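Local coordinates for protein aclacinomycin-N/aclacinomycin-A oxidase (Streptomyces galilaeus, PDB 2IPI) that oxidises the terminal sugar of aclacinomycin antibiotics in two successive steps, using a bicovalently attached FAD and molecular oxygen, at residues V183-G189 with W505-F511; H276-A282 with S398-N404; Q415-K421 with E463-Y469. All coordinates share one frame; numbering follows the deposited sequence.

Contact 1 of 3, residues V183-G189 with W505-F511; sequences VVVDASG and WDPRDVF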
loop_
_atom_site.group_PDB
_atom_site.type_symbol
_atom_site.label_atom_id
_atom_site.label_comp_id
_atom_site.label_asym_id
_atom_site.label_seq_id
_atom_site.Cartn_x
_atom_site.Cartn_y
_atom_site.Cartn_z
ATOM N N VAL A 183 -10.048 17.572 7.347
ATOM C CA VAL A 183 -10.482 18.207 8.594
ATOM C C VAL A 183 -9.280 18.157 9.552
ATOM O O VAL A 183 -8.795 17.082 9.909
ATOM C CB VAL A 183 -11.728 17.573 9.208
ATOM C CG1 VAL A 183 -12.021 18.116 10.598
ATOM C CG2 VAL A 183 -12.954 17.813 8.321
ATOM N N VAL A 184 -8.825 19.341 9.925
ATOM C CA VAL A 184 -7.715 19.598 10.834
ATOM C C VAL A 184 -8.179 20.312 12.104
ATOM O O VAL A 184 -9.322 20.764 12.187
ATOM C CB VAL A 184 -6.666 20.441 10.104
ATOM C CG1 VAL A 184 -6.075 19.659 8.927
ATOM C CG2 VAL A 184 -7.247 21.748 9.592
ATOM N N VAL A 185 -7.324 20.370 13.128
ATOM C CA VAL A 185 -7.688 21.002 14.395
ATOM C C VAL A 185 -6.657 22.092 14.720
ATOM O O VAL A 185 -5.453 21.874 14.580
ATOM C CB VAL A 185 -7.801 20.010 15.561
ATOM C CG1 VAL A 185 -7.964 20.750 16.889
ATOM C CG2 VAL A 185 -8.958 19.040 15.343
ATOM N N ASP A 186 -7.198 23.228 15.111
ATOM C CA ASP A 186 -6.597 24.468 15.499
ATOM C C ASP A 186 -5.678 24.366 16.715
ATOM O O ASP A 186 -5.925 23.488 17.525
ATOM C CB ASP A 186 -7.703 25.475 15.906
ATOM C CG ASP A 186 -7.731 26.588 14.871
ATOM O OD1 ASP A 186 -6.704 26.726 14.168
ATOM O OD2 ASP A 186 -8.757 27.281 14.787
ATOM N N ALA A 187 -4.718 25.271 16.808
ATOM C CA ALA A 187 -3.963 25.474 18.041
ATOM C C ALA A 187 -4.917 25.843 19.181
ATOM O O ALA A 187 -4.678 25.457 20.327
ATOM C CB ALA A 187 -2.898 26.544 17.869
ATOM N N SER A 188 -5.969 26.564 18.861
ATOM C CA SER A 188 -7.053 27.011 19.715
ATOM C C SER A 188 -8.044 25.913 20.091
ATOM O O SER A 188 -8.916 26.122 20.937
ATOM C CB SER A 188 -7.807 28.141 19.001
ATOM O OG SER A 188 -8.850 27.628 18.188
ATOM N N GLY A 189 -7.929 24.742 19.466
ATOM C CA GLY A 189 -8.785 23.611 19.764
ATOM C C GLY A 189 -9.986 23.474 18.842
ATOM O O GLY A 189 -10.961 22.803 19.186
ATOM N N TRP A 505 -0.273 21.807 11.071
ATOM C CA TRP A 505 -1.694 21.499 10.859
ATOM C C TRP A 505 -2.310 20.624 11.934
ATOM O O TRP A 505 -3.541 20.509 11.979
ATOM C CB TRP A 505 -1.838 20.885 9.453
ATOM C CG TRP A 505 -2.192 21.941 8.446
ATOM C CD1 TRP A 505 -3.450 22.435 8.209
ATOM C CD2 TRP A 505 -1.313 22.632 7.553
ATOM N NE1 TRP A 505 -3.399 23.381 7.232
ATOM C CE2 TRP A 505 -2.100 23.527 6.802
ATOM C CE3 TRP A 505 0.059 22.585 7.309
ATOM C CZ2 TRP A 505 -1.559 24.365 5.830
ATOM C CZ3 TRP A 505 0.605 23.414 6.345
ATOM C CH2 TRP A 505 -0.205 24.295 5.614
ATOM N N ASP A 506 -1.503 20.034 12.807
ATOM C CA ASP A 506 -1.962 19.309 13.990
ATOM C C ASP A 506 -1.128 19.672 15.222
ATOM O O ASP A 506 -0.492 18.792 15.802
ATOM C CB ASP A 506 -1.905 17.794 13.787
ATOM C CG ASP A 506 -2.627 16.968 14.828
ATOM O OD1 ASP A 506 -3.566 17.422 15.516
ATOM O OD2 ASP A 506 -2.249 15.783 14.978
ATOM N N PRO A 507 -1.113 20.933 15.641
ATOM C CA PRO A 507 -0.340 21.340 16.821
ATOM C C PRO A 507 -0.716 20.638 18.123
ATOM O O PRO A 507 0.171 20.404 18.945
ATOM C CB PRO A 507 -0.661 22.829 16.985
ATOM C CG PRO A 507 -1.666 23.188 15.961
ATOM C CD PRO A 507 -1.794 22.059 14.992
ATOM N N ARG A 508 -1.971 20.329 18.389
ATOM C CA ARG A 508 -2.461 19.637 19.555
ATOM C C ARG A 508 -2.277 18.115 19.462
ATOM O O ARG A 508 -2.788 17.435 20.362
ATOM C CB ARG A 508 -3.947 19.920 19.767
ATOM C CG ARG A 508 -4.434 21.349 19.636
ATOM C CD ARG A 508 -5.642 21.604 20.541
ATOM N NE ARG A 508 -5.451 22.848 21.286
ATOM C CZ ARG A 508 -5.659 23.006 22.581
ATOM N NH1 ARG A 508 -5.438 24.207 23.110
ATOM N NH2 ARG A 508 -6.080 22.006 23.333
ATOM N N ASP A 509 -1.619 17.573 18.446
ATOM C CA ASP A 509 -1.389 16.119 18.349
ATOM C C ASP A 509 -2.679 15.335 18.533
ATOM O O ASP A 509 -2.839 14.435 19.371
ATOM C CB ASP A 509 -0.348 15.657 19.379
ATOM C CG ASP A 509 0.268 14.294 19.080
ATOM O OD1 ASP A 509 0.288 13.851 17.908
ATOM O OD2 ASP A 509 1.041 13.760 19.920
ATOM N N VAL A 510 -3.694 15.691 17.729
ATOM C CA VAL A 510 -5.005 15.076 17.897
ATOM C C VAL A 510 -5.051 13.732 17.176
ATOM O O VAL A 510 -5.752 12.822 17.632
ATOM C CB VAL A 510 -6.097 16.051 17.434
ATOM C CG1 VAL A 510 -7.467 15.427 17.365
ATOM C CG2 VAL A 510 -6.123 17.212 18.432
ATOM N N PHE A 511 -4.276 13.672 16.099
ATOM C CA PHE A 511 -4.155 12.490 15.250
ATOM C C PHE A 511 -2.801 11.810 15.415
ATOM O O PHE A 511 -1.732 12.315 15.106
ATOM C CB PHE A 511 -4.392 12.871 13.777
ATOM C CG PHE A 511 -5.674 13.695 13.679
ATOM C CD1 PHE A 511 -5.639 15.067 13.640
ATOM C CD2 PHE A 511 -6.905 13.056 13.640
ATOM C CE1 PHE A 511 -6.785 15.840 13.558
ATOM C CE2 PHE A 511 -8.046 13.818 13.578
ATOM C CZ PHE A 511 -8.019 15.192 13.549
HETATM O O HOH W 1 -5.289 18.977 12.729
HETATM O O HOH W 2 -4.370 20.318 16.811
HETATM O O HOH W 3 -4.729 22.909 12.151
#
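V185 points its side chain into a shallow hollow between V510 and F511. This joins the end of strand 177-185, in the antiparallel sheet of the PCMH-type FAD-binding domain, to the loop after helix 495-505 near the C terminus. The two branches of V185 divide the hollow. V185 CG1 meets V510 CG2 at 4.3 Å, and V185 CG2 reaches F511 CE1 obliquely. V510 CG1 lies over one face of the F511 ring, offset toward its rim. V72 and M76 of helix 65-78 also pack on V185. One step back along the strand, V184 lies alongside W505, with V184 CG1 3.9 Å from W505 CD1. V184 CB rests 3.6 Å from W505 O. Water 3 donates to both V185 O and W505 O and bridges the two carbonyls. The ring of P507 is a small bump under the D186-G189 turn, where P507 CG sits 4.1 Å from A187 CB. The loop keeps its own shape through D506. Its carboxylate takes V510 N on OD1 and F511 N on OD2, both on the syn side, and K502 pairs with OD2. R508 closes the outer end. Its chain bends at chi3 (133°) and brings the guanidinium side-on to the turn. A187 O lies in the guanidinium plane and receives R508 NE at 2.9 Å and R508 NH1 at 3.1 Å.

Contact 2 of 3, residues H276-A282 with S398-N404; sequences HQSNSAA and SYGGKVN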
loop_
_atom_site.group_PDB
_atom_site.type_symbol
_atom_site.label_atom_id
_atom_site.label_comp_id
_atom_site.label_asym_id
_atom_site.label_seq_id
_atom_site.Cartn_x
_atom_site.Cartn_y
_atom_site.Cartn_z
ATOM N N HIS A 276 15.163 -7.531 -13.235
ATOM C CA HIS A 276 14.542 -6.307 -12.721
ATOM C C HIS A 276 15.530 -5.157 -12.655
ATOM O O HIS A 276 15.151 -4.005 -12.856
ATOM C CB HIS A 276 13.901 -6.563 -11.352
ATOM C CG HIS A 276 12.570 -7.230 -11.511
ATOM N ND1 HIS A 276 12.409 -8.596 -11.650
ATOM C CD2 HIS A 276 11.332 -6.692 -11.570
ATOM C CE1 HIS A 276 11.123 -8.861 -11.779
ATOM N NE2 HIS A 276 10.448 -7.729 -11.733
ATOM N N GLN A 277 16.797 -5.470 -12.389
ATOM C CA GLN A 277 17.771 -4.382 -12.323
ATOM C C GLN A 277 18.012 -3.835 -13.722
ATOM O O GLN A 277 18.389 -2.676 -13.888
ATOM C CB GLN A 277 19.063 -4.861 -11.670
ATOM C CG GLN A 277 20.110 -3.796 -11.405
ATOM C CD GLN A 277 21.481 -4.381 -11.110
ATOM O OE1 GLN A 277 21.594 -5.459 -10.528
ATOM N NE2 GLN A 277 22.550 -3.689 -11.501
ATOM N N SER A 278 17.935 -4.680 -14.871
ATOM C CA SER A 278 18.165 -4.200 -16.228
ATOM C C SER A 278 16.893 -3.607 -16.826
ATOM O O SER A 278 16.973 -2.708 -17.698
ATOM C CB SER A 278 18.686 -5.332 -17.117
ATOM O OG SER A 278 19.951 -5.787 -16.671
ATOM N N ASN A 279 15.712 -4.018 -16.427
ATOM C CA ASN A 279 14.514 -3.653 -17.168
ATOM C C ASN A 279 13.456 -2.906 -16.384
ATOM O O ASN A 279 12.530 -3.535 -15.869
ATOM C CB ASN A 279 13.888 -4.958 -17.691
ATOM C CG ASN A 279 13.515 -4.906 -19.153
ATOM O OD1 ASN A 279 12.345 -4.673 -19.461
ATOM N ND2 ASN A 279 14.497 -5.104 -20.030
ATOM N N SER A 280 13.540 -1.581 -16.297
ATOM C CA SER A 280 12.410 -0.823 -15.777
ATOM C C SER A 280 12.513 0.673 -16.101
ATOM O O SER A 280 12.710 1.050 -17.250
ATOM C CB SER A 280 12.271 -0.970 -14.265
ATOM O OG SER A 280 11.096 -0.291 -13.842
ATOM N N ALA A 281 12.369 1.458 -15.050
ATOM C CA ALA A 281 12.471 2.892 -14.879
ATOM C C ALA A 281 12.675 3.655 -16.188
ATOM O O ALA A 281 13.782 4.153 -16.432
ATOM C CB ALA A 281 13.612 3.178 -13.897
ATOM N N ALA A 282 11.631 3.765 -16.998
ATOM C CA ALA A 282 11.579 4.497 -18.255
ATOM C C ALA A 282 10.185 4.404 -18.864
ATOM O O ALA A 282 9.212 4.158 -18.156
ATOM C CB ALA A 282 12.624 4.024 -19.254
ATOM N N SER A 398 7.576 -6.617 -9.139
ATOM C CA SER A 398 8.258 -5.771 -10.114
ATOM C C SER A 398 7.867 -4.323 -9.766
ATOM O O SER A 398 6.701 -4.107 -9.407
ATOM C CB SER A 398 7.914 -6.140 -11.546
ATOM O OG SER A 398 6.538 -5.933 -11.829
ATOM N N TYR A 399 8.809 -3.406 -9.835
ATOM C CA TYR A 399 8.614 -2.023 -9.390
ATOM C C TYR A 399 9.480 -1.081 -10.213
ATOM O O TYR A 399 10.011 -1.426 -11.274
ATOM C CB TYR A 399 8.946 -1.867 -7.908
ATOM C CG TYR A 399 8.243 -0.741 -7.183
ATOM C CD1 TYR A 399 8.988 0.210 -6.489
ATOM C CD2 TYR A 399 6.862 -0.595 -7.160
ATOM C CE1 TYR A 399 8.392 1.263 -5.808
ATOM C CE2 TYR A 399 6.251 0.447 -6.480
ATOM C CZ TYR A 399 7.017 1.373 -5.805
ATOM O OH TYR A 399 6.403 2.408 -5.131
ATOM N N GLY A 400 9.631 0.158 -9.722
ATOM C CA GLY A 400 10.461 1.101 -10.473
ATOM C C GLY A 400 9.649 1.743 -11.581
ATOM O O GLY A 400 8.521 2.186 -11.335
ATOM N N GLY A 401 10.186 1.789 -12.799
ATOM C CA GLY A 401 9.380 2.356 -13.884
ATOM C C GLY A 401 9.326 3.875 -13.796
ATOM O O GLY A 401 10.281 4.587 -13.470
ATOM N N LYS A 402 8.145 4.396 -14.110
ATOM C CA LYS A 402 7.850 5.811 -14.017
ATOM C C LYS A 402 7.966 6.319 -12.579
ATOM O O LYS A 402 8.206 7.516 -12.407
ATOM C CB LYS A 402 6.458 6.065 -14.599
ATOM C CG LYS A 402 6.009 7.515 -14.655
ATOM C CD LYS A 402 6.323 8.159 -15.987
ATOM C CE LYS A 402 5.351 7.632 -17.060
ATOM N NZ LYS A 402 5.826 8.094 -18.406
ATOM N N VAL A 403 7.766 5.500 -11.556
ATOM C CA VAL A 403 7.909 6.024 -10.190
ATOM C C VAL A 403 9.284 6.637 -9.979
ATOM O O VAL A 403 9.460 7.555 -9.182
ATOM C CB VAL A 403 7.682 4.943 -9.120
ATOM C CG1 VAL A 403 8.778 3.898 -9.141
ATOM C CG2 VAL A 403 7.599 5.579 -7.740
ATOM N N ASN A 404 10.282 6.097 -10.690
ATOM C CA ASN A 404 11.659 6.501 -10.462
ATOM C C ASN A 404 12.050 7.753 -11.235
ATOM O O ASN A 404 13.230 8.074 -11.333
ATOM C CB ASN A 404 12.612 5.347 -10.851
ATOM C CG ASN A 404 12.585 4.234 -9.828
ATOM O OD1 ASN A 404 11.772 4.213 -8.905
ATOM N ND2 ASN A 404 13.499 3.271 -9.977
#
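S280 pushes its hydroxyl into the bend of the 398-404 loop, and this is the tight part of the contact. S280 OG donates to Y399 O at 3.0 Å. It lies in the carbonyl plane, on a lone pair. OG stands anti to the backbone N of its own residue (chi1 -176°), which carries it across to the loop. The bend runs through G400 and G401, both with positive phi. G400, without a side chain, lies beside S280 OG. Next to it, the model brings A281 CA to 3.3 Å from G401 CA, an approach so short that it is doubtful. The CH...O contact of A281 CA with G401 O is doubtful for the same reason. At the other end, the H276 ring turns its edge to S398, with S398 CB near the ring plane. H276 NE2 is buried here and has no polar partner in the model, whereas ND1 bonds to H272 O.

The last turn of helix 262-278 and the loop after it meet the loop after strand 391-398. That strand lies in the seven-stranded antiparallel sheet of the substrate-binding domain, as in this family. Y397, the residue before S398 on the strand, is an active-site proton acceptor.

The outer side is looser. A281 is exposed, and A281 CB lies 3.6 Å from G401 O and 3.9 Å from N404 CB. The N404 amide is turned to another partner, as ND2 bonds to S418 O. A282 points its CB away from the loop, and A282 O stays 4.2 Å from K402 N.

Contact 3 of 3, residues Q415-K421 with E463-Y469; sequences QRDSIIK and EGTFINY. With FAD (flavin-adenine dinucleotide), chain F.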
loop_
_atom_site.group_PDB
_atom_site.type_symbol
_atom_site.label_atom_id
_atom_site.label_comp_id
_atom_site.label_asym_id
_atom_site.label_seq_id
_atom_site.Cartn_x
_atom_site.Cartn_y
_atom_site.Cartn_z
ATOM N N GLN A 415 11.019 6.904 -1.755
ATOM C CA GLN A 415 11.686 5.782 -2.414
ATOM C C GLN A 415 11.548 5.844 -3.923
ATOM O O GLN A 415 10.642 5.277 -4.510
ATOM C CB GLN A 415 11.115 4.476 -1.852
ATOM C CG GLN A 415 11.530 4.217 -0.412
ATOM C CD GLN A 415 10.563 4.765 0.617
ATOM O OE1 GLN A 415 10.771 4.612 1.831
ATOM N NE2 GLN A 415 9.479 5.401 0.166
ATOM N N ARG A 416 12.463 6.555 -4.588
ATOM C CA ARG A 416 12.341 6.697 -6.038
ATOM C C ARG A 416 13.512 6.091 -6.790
ATOM O O ARG A 416 13.878 6.588 -7.852
ATOM C CB ARG A 416 12.157 8.184 -6.395
ATOM C CG ARG A 416 10.910 8.768 -5.743
ATOM C CD ARG A 416 9.607 8.220 -6.322
ATOM N NE ARG A 416 8.478 9.028 -5.851
ATOM C CZ ARG A 416 7.348 9.213 -6.533
ATOM N NH1 ARG A 416 7.192 8.646 -7.716
ATOM N NH2 ARG A 416 6.385 9.972 -6.010
ATOM N N ASP A 417 14.113 5.006 -6.296
ATOM C CA ASP A 417 15.182 4.379 -7.107
ATOM C C ASP A 417 15.327 2.920 -6.658
ATOM O O ASP A 417 16.434 2.459 -6.400
ATOM C CB ASP A 417 16.486 5.143 -7.022
ATOM C CG ASP A 417 17.647 4.622 -7.837
ATOM O OD1 ASP A 417 18.759 4.463 -7.286
ATOM O OD2 ASP A 417 17.515 4.338 -9.048
ATOM N N SER A 418 14.173 2.259 -6.590
ATOM C CA SER A 418 14.079 0.843 -6.281
ATOM C C SER A 418 13.575 0.062 -7.498
ATOM O O SER A 418 12.854 0.603 -8.340
ATOM C CB SER A 418 13.188 0.590 -5.068
ATOM O OG SER A 418 13.803 1.103 -3.890
ATOM N N ILE A 419 13.968 -1.216 -7.571
ATOM C CA ILE A 419 13.676 -2.052 -8.729
ATOM C C ILE A 419 12.636 -3.114 -8.395
ATOM O O ILE A 419 11.956 -3.631 -9.290
ATOM C CB ILE A 419 14.938 -2.749 -9.262
ATOM C CG1 ILE A 419 15.465 -3.876 -8.372
ATOM C CG2 ILE A 419 16.055 -1.742 -9.537
ATOM C CD1 ILE A 419 16.855 -4.364 -8.746
ATOM N N ILE A 420 12.526 -3.451 -7.109
ATOM C CA ILE A 420 11.602 -4.453 -6.612
ATOM C C ILE A 420 11.099 -4.128 -5.214
ATOM O O ILE A 420 11.854 -3.609 -4.397
ATOM C CB ILE A 420 12.271 -5.840 -6.588
ATOM C CG1 ILE A 420 12.672 -6.378 -7.963
ATOM C CG2 ILE A 420 11.382 -6.861 -5.892
ATOM C CD1 ILE A 420 13.874 -7.297 -7.933
ATOM N N LYS A 421 9.837 -4.428 -4.925
ATOM C CA LYS A 421 9.298 -4.270 -3.577
ATOM C C LYS A 421 8.959 -5.635 -2.975
ATOM O O LYS A 421 8.417 -6.487 -3.683
ATOM C CB LYS A 421 8.040 -3.419 -3.629
ATOM C CG LYS A 421 8.049 -2.207 -2.705
ATOM C CD LYS A 421 6.611 -1.942 -2.282
ATOM C CE LYS A 421 6.097 -0.715 -3.030
ATOM N NZ LYS A 421 5.593 0.358 -2.159
ATOM N N GLU A 463 16.041 0.754 0.159
ATOM C CA GLU A 463 15.517 2.098 0.391
ATOM C C GLU A 463 14.483 2.085 1.510
ATOM O O GLU A 463 13.505 2.839 1.520
ATOM C CB GLU A 463 14.888 2.642 -0.893
ATOM C CG GLU A 463 15.828 3.461 -1.734
ATOM C CD GLU A 463 15.178 4.378 -2.742
ATOM O OE1 GLU A 463 15.506 5.586 -2.703
ATOM O OE2 GLU A 463 14.354 3.911 -3.547
ATOM N N GLY A 464 14.687 1.187 2.476
ATOM C CA GLY A 464 13.821 1.150 3.644
ATOM C C GLY A 464 12.572 0.338 3.414
ATOM O O GLY A 464 12.533 -0.650 2.675
ATOM N N THR A 465 11.481 0.761 4.070
ATOM C CA THR A 465 10.224 0.028 3.809
ATOM C C THR A 465 9.098 1.022 3.552
ATOM O O THR A 465 9.405 2.214 3.470
ATOM C CB THR A 465 9.958 -0.995 4.915
ATOM O OG1 THR A 465 8.694 -1.628 4.674
ATOM C CG2 THR A 465 9.896 -0.374 6.294
ATOM N N PHE A 466 7.870 0.579 3.381
ATOM C CA PHE A 466 6.709 1.309 2.871
ATOM C C PHE A 466 5.712 1.669 3.949
ATOM O O PHE A 466 5.304 0.768 4.681
ATOM C CB PHE A 466 6.040 0.391 1.841
ATOM C CG PHE A 466 4.806 0.881 1.125
ATOM C CD1 PHE A 466 4.709 2.184 0.669
ATOM C CD2 PHE A 466 3.742 0.025 0.917
ATOM C CE1 PHE A 466 3.571 2.615 0.011
ATOM C CE2 PHE A 466 2.601 0.439 0.253
ATOM C CZ PHE A 466 2.519 1.737 -0.206
ATOM N N ILE A 467 5.273 2.918 4.095
ATOM C CA ILE A 467 4.386 3.265 5.197
ATOM C C ILE A 467 3.113 2.436 5.263
ATOM O O ILE A 467 2.598 2.156 6.350
ATOM C CB ILE A 467 3.985 4.763 5.202
ATOM C CG1 ILE A 467 3.017 5.113 4.074
ATOM C CG2 ILE A 467 5.201 5.658 5.193
ATOM C CD1 ILE A 467 3.554 6.114 3.095
ATOM N N ASN A 468 2.548 1.981 4.142
ATOM C CA ASN A 468 1.313 1.205 4.193
ATOM C C ASN A 468 1.552 -0.242 4.598
ATOM O O ASN A 468 0.650 -1.095 4.595
ATOM C CB ASN A 468 0.629 1.262 2.821
ATOM C CG ASN A 468 -0.355 2.410 2.705
ATOM O OD1 ASN A 468 -0.434 3.308 3.547
ATOM N ND2 ASN A 468 -1.130 2.351 1.627
ATOM N N TYR A 469 2.790 -0.520 4.965
ATOM C CA TYR A 469 3.279 -1.706 5.605
ATOM C C TYR A 469 3.800 -1.366 7.006
ATOM O O TYR A 469 5.007 -1.465 7.235
ATOM C CB TYR A 469 4.430 -2.338 4.827
ATOM C CG TYR A 469 4.166 -2.794 3.411
ATOM C CD1 TYR A 469 5.250 -3.189 2.635
ATOM C CD2 TYR A 469 2.901 -2.837 2.849
ATOM C CE1 TYR A 469 5.091 -3.618 1.331
ATOM C CE2 TYR A 469 2.721 -3.266 1.542
ATOM C CZ TYR A 469 3.818 -3.651 0.797
ATOM O OH TYR A 469 3.672 -4.084 -0.502
HETATM P PA FAD F . -7.888 1.861 7.200
HETATM O O1A FAD F . -7.630 0.955 8.249
HETATM O O2A FAD F . -9.230 2.434 7.306
HETATM O O5B FAD F . -6.806 3.001 7.155
HETATM C C5B FAD F . -5.460 2.748 7.201
HETATM C C4B FAD F . -4.714 3.951 7.771
HETATM O O4B FAD F . -5.194 5.118 7.161
HETATM C C3B FAD F . -5.020 4.143 9.268
HETATM O O3B FAD F . -3.980 4.795 9.901
HETATM C C2B FAD F . -6.230 5.061 9.258
HETATM O O2B FAD F . -6.435 5.799 10.432
HETATM C C1B FAD F . -5.892 5.912 8.053
HETATM N N9A FAD F . -7.063 6.582 7.452
HETATM C C8A FAD F . -8.203 6.005 7.050
HETATM N N7A FAD F . -9.023 6.913 6.540
HETATM C C5A FAD F . -8.410 8.093 6.641
HETATM C C6A FAD F . -8.778 9.381 6.275
HETATM N N6A FAD F . -9.890 9.549 5.667
HETATM N N1A FAD F . -7.941 10.383 6.481
HETATM C C2A FAD F . -6.768 10.131 7.012
HETATM N N3A FAD F . -6.376 8.919 7.359
HETATM C C4A FAD F . -7.179 7.912 7.197
HETATM N N1 FAD F . -1.233 -1.241 -0.718
HETATM C C2 FAD F . -0.586 -0.889 -1.879
HETATM O O2 FAD F . 0.092 0.038 -1.975
HETATM N N3 FAD F . -0.764 -1.686 -2.977
HETATM C C4 FAD F . -1.566 -2.813 -2.951
HETATM O O4 FAD F . -1.758 -3.418 -3.967
HETATM C C4X FAD F . -2.232 -3.148 -1.769
HETATM N N5 FAD F . -3.014 -4.261 -1.674
HETATM C C5X FAD F . -3.714 -4.550 -0.548
HETATM C C6 FAD F . -4.581 -5.644 -0.509
HETATM C C7 FAD F . -5.231 -5.948 0.652
HETATM C C7M FAD F . -6.226 -7.060 0.589
HETATM C C8 FAD F . -5.117 -5.123 1.774
HETATM C C8M FAD F . -6.079 -5.296 2.928
HETATM C C9 FAD F . -4.268 -4.043 1.689
HETATM C C9A FAD F . -3.532 -3.747 0.569
HETATM N N10 FAD F . -2.670 -2.667 0.525
HETATM C C10 FAD F . -2.059 -2.341 -0.648
HETATM C "C1'" FAD F . -2.016 -2.143 1.761
HETATM C "C2'" FAD F . -2.761 -1.024 2.490
HETATM O "O2'" FAD F . -3.411 -1.336 3.678
HETATM C "C3'" FAD F . -3.717 -0.245 1.617
HETATM O "O3'" FAD F . -3.084 0.281 0.492
HETATM C "C4'" FAD F . -4.389 0.764 2.598
HETATM O "O4'" FAD F . -3.676 1.047 3.733
HETATM C "C5'" FAD F . -5.792 0.501 3.092
HETATM O "O5'" FAD F . -6.294 1.622 3.741
HETATM P P FAD F . -7.732 1.488 4.336
HETATM O O1P FAD F . -8.456 2.698 4.184
HETATM O O2P FAD F . -8.345 0.392 3.722
HETATM O O3P FAD F . -7.596 1.069 5.855
#
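E463 OE2 is gripped by two donors from the 415-421 segment. S418 OG gives its proton to the anti lone pair of E463 OE2 at 2.9 Å. D417 N meets E463 OE2 on the syn side at 3.0 Å, 28° out of the carboxylate plane, with an N-H...O angle of 150°. The E463 chain is extended beyond CG and brings the carboxylate to D417 and S418. The other oxygen, OE1, pairs with K492. E408 lies close to OE1, a like charge that would probably raise the proton affinity there. The Q415 and E463 side chains run antiparallel past one another, and Q415 CG rests 3.1 Å from E463 O.

Toward the flavin, the K421 chain bends at chi2, chi3 and chi4 and brings NZ over one face of F466. This cation-pi contact puts K421 NZ 3.4 Å from the F466 ring centroid, 11° off the ring normal. Y367 OH also bonds to this amine. N468 N lies over the opposite face of F466. The F466 edge meets the flavin carbonyl, with F466 CE2 3.4 Å from FAD O2. N468 ND2 reaches FAD O3' at 3.1 Å. F466 CD2 stands over the centre of the Y469 ring. Y469 OH bonds to the bound aclacinomycin derivative, and Y469 is an experimentally identified proton acceptor. Residues 463-469 line the flavin and substrate site, as in the berberine-bridge-enzyme-like FAD oxidases.

From the N terminus, the chain first passes strand 177-185 of the FAD-binding domain, where contact 1 opens. It closes only at 505-511, near the C terminus, after 315 intervening residues. Contacts 2 and 3 are both nested inside this long loop. Contact 2 opens at the end of helix 262-278 and closes after strand 391-398. Contact 3 follows in series, from the start of strand 420-428 to the 463-469 loop at the flavin. Contacts 2 and 3 touch: V403 O probably accepts from R416 NH1, and H276 packs on I420. Contact 1 stands apart, its centre about 30 Å from that of contact 3, and ties the C-terminal loop back to the FAD-binding domain.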